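Long-range contact in GTP cyclohydrolase 1 type 2 homolog (Escherichia coli, Escherichia coli O157:H7, PDB 1NMP), which binds divalent metal ions as a toroid-shaped homohexamer of the NIF3 family and may take part in degrading radiation-damaged nucleotides: residues N11-S16 / H103-N108. Numbering follows the deposited sequence.
Sequences NEKLNS and HPELGN
K13 NZ reaches across to E105 OE1 at 3.0 Å, a salt bridge between the end of helix 3-13 and the loop that links helices 98-102 and 108-115. The helix finishes here in a Schellman motif: S16 N returns to N11 O, N15 N bonds to E12 O, and N15 takes positive phi as the C' residue. The ammonium meets the carboxylate on its syn side, 21° out of plane. Getting there takes a bend in K13 at chi2 (84°), beyond which the chain runs straight and crosses the extended E105 side chain at about a right angle. On the way K13 CE presses on L106 CD2 at 3.5 Å, a tight carbon pair. W229 and A225 of helix 220-233 touch K13 and L106 in turn.

Between the two segments stands the imidazole of H103. Its ND1 accepts the backbone N-H of L106 at 3.3 Å, almost perfectly straight (178°) and in the ring plane, which fixes the ring's rotation and ties it back to its own loop. A second tie, G107 N to H103 O, closes the turn just before helix 108-115, where G107 is the N-cap residue. At the other ring nitrogen, K13 O lies 2.9 Å from H103 NE2, but obliquely and at too poor an angle for a hydrogen bond.

Deeper in, buried L14 crosses H103 and sets CD2 against its CB at 3.6 Å. Just past the loop, N108 ND2 bonds to OD2 of D101, a metal ligand by analogy with relatives, and a bound magnesium ion lies about 11 Å from the L14 side chain. P104 CD sits over one face of the H103 imidazole, 3.9 Å above its plane and off-centre, near the ring's border.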
loop_
_atom_site.group_PDB
_atom_site.type_symbol
_atom_site.label_atom_id
_atom_site.label_comp_id
_atom_site.label_asym_id
_atom_site.label_seq_id
_atom_site.Cartn_x
_atom_site.Cartn_y
_atom_site.Cartn_z
ATOM N N ASN A 11 -19.417 -45.973 17.212
ATOM C CA ASN A 11 -18.260 -46.875 17.256
ATOM C C ASN A 11 -18.419 -48.027 16.254
ATOM O O ASN A 11 -17.454 -48.413 15.561
ATOM C CB ASN A 11 -18.080 -47.539 18.636
ATOM C CG ASN A 11 -17.082 -46.822 19.495
ATOM O OD1 ASN A 11 -16.449 -45.865 19.058
ATOM N ND2 ASN A 11 -16.942 -47.263 20.741
ATOM N N GLU A 12 -19.613 -48.618 16.214
ATOM C CA GLU A 12 -19.906 -49.738 15.307
ATOM C C GLU A 12 -20.054 -49.261 13.867
ATOM O O GLU A 12 -19.515 -49.883 12.962
ATOM C CB GLU A 12 -21.176 -50.442 15.739
ATOM C CG GLU A 12 -20.976 -51.227 17.011
ATOM C CD GLU A 12 -22.300 -51.773 17.611
ATOM O OE1 GLU A 12 -23.322 -51.973 16.851
ATOM O OE2 GLU A 12 -22.303 -52.020 18.862
ATOM N N LYS A 13 -20.733 -48.145 13.608
ATOM C CA LYS A 13 -20.827 -47.729 12.185
ATOM C C LYS A 13 -19.444 -47.434 11.584
ATOM O O LYS A 13 -19.265 -47.560 10.356
ATOM C CB LYS A 13 -21.717 -46.492 12.034
ATOM C CG LYS A 13 -21.634 -45.778 10.601
ATOM C CD LYS A 13 -22.595 -46.471 9.579
ATOM C CE LYS A 13 -22.509 -45.984 8.095
ATOM N NZ LYS A 13 -23.391 -46.934 7.314
ATOM N N LEU A 14 -18.481 -47.027 12.437
ATOM C CA LEU A 14 -17.122 -46.715 11.975
ATOM C C LEU A 14 -16.073 -47.806 12.278
ATOM O O LEU A 14 -14.863 -47.546 12.161
ATOM C CB LEU A 14 -16.672 -45.376 12.597
ATOM C CG LEU A 14 -17.306 -44.064 12.091
ATOM C CD1 LEU A 14 -16.757 -42.880 12.902
ATOM C CD2 LEU A 14 -16.851 -43.844 10.643
ATOM N N ASN A 15 -16.529 -49.032 12.609
ATOM C CA ASN A 15 -15.620 -50.156 12.980
ATOM C C ASN A 15 -14.419 -49.606 13.760
ATOM O O ASN A 15 -13.232 -49.917 13.479
ATOM C CB ASN A 15 -15.219 -50.886 11.699
ATOM C CG ASN A 15 -16.444 -51.036 10.742
ATOM O OD1 ASN A 15 -17.467 -51.684 11.112
ATOM N ND2 ASN A 15 -16.373 -50.406 9.530
ATOM N N SER A 16 -14.741 -48.801 14.778
ATOM C CA SER A 16 -13.706 -48.092 15.538
ATOM C C SER A 16 -12.822 -48.947 16.392
ATOM O O SER A 16 -11.626 -48.632 16.600
ATOM C CB SER A 16 -14.340 -47.012 16.435
ATOM O OG SER A 16 -13.338 -46.179 16.998
ATOM N N HIS A 103 -13.429 -44.681 6.983
ATOM C CA HIS A 103 -14.680 -45.290 6.559
ATOM C C HIS A 103 -14.974 -45.147 5.030
ATOM O O HIS A 103 -14.971 -44.017 4.503
ATOM C CB HIS A 103 -15.787 -44.682 7.358
ATOM C CG HIS A 103 -16.970 -45.551 7.392
ATOM N ND1 HIS A 103 -18.084 -45.318 6.610
ATOM C CD2 HIS A 103 -17.180 -46.728 8.029
ATOM C CE1 HIS A 103 -18.936 -46.320 6.764
ATOM N NE2 HIS A 103 -18.413 -47.187 7.623
ATOM N N PRO A 104 -15.279 -46.268 4.313
ATOM C CA PRO A 104 -15.532 -46.213 2.855
ATOM C C PRO A 104 -16.656 -45.361 2.362
ATOM O O PRO A 104 -16.646 -44.886 1.212
ATOM C CB PRO A 104 -15.655 -47.702 2.447
ATOM C CG PRO A 104 -14.552 -48.331 3.387
ATOM C CD PRO A 104 -15.024 -47.658 4.735
ATOM N N GLU A 105 -17.591 -45.076 3.268
ATOM C CA GLU A 105 -18.764 -44.257 2.943
ATOM C C GLU A 105 -18.720 -42.807 3.449
ATOM O O GLU A 105 -18.870 -41.872 2.654
ATOM C CB GLU A 105 -20.011 -44.960 3.520
ATOM C CG GLU A 105 -21.285 -44.210 3.161
ATOM C CD GLU A 105 -22.501 -44.570 4.040
ATOM O OE1 GLU A 105 -22.545 -45.636 4.728
ATOM O OE2 GLU A 105 -23.444 -43.748 3.990
ATOM N N LEU A 106 -18.545 -42.640 4.779
ATOM C CA LEU A 106 -18.513 -41.343 5.458
ATOM C C LEU A 106 -17.147 -40.760 5.787
ATOM O O LEU A 106 -17.054 -39.730 6.429
ATOM C CB LEU A 106 -19.235 -41.437 6.835
ATOM C CG LEU A 106 -20.698 -41.886 6.963
ATOM C CD1 LEU A 106 -21.637 -41.298 5.831
ATOM C CD2 LEU A 106 -20.615 -43.328 6.897
ATOM N N GLY A 107 -16.076 -41.422 5.428
ATOM C CA GLY A 107 -14.799 -40.932 5.897
ATOM C C GLY A 107 -14.274 -39.755 5.149
ATOM O O GLY A 107 -14.686 -39.522 4.001
ATOM N N ASN A 108 -13.351 -39.011 5.776
ATOM C CA ASN A 108 -12.776 -37.864 5.081
ATOM C C ASN A 108 -12.152 -38.286 3.774
ATOM O O ASN A 108 -12.206 -37.510 2.831
ATOM C CB ASN A 108 -11.645 -37.183 5.855
ATOM C CG ASN A 108 -12.082 -36.704 7.203
ATOM O OD1 ASN A 108 -13.062 -35.911 7.366
ATOM N ND2 ASN A 108 -11.368 -37.163 8.194
#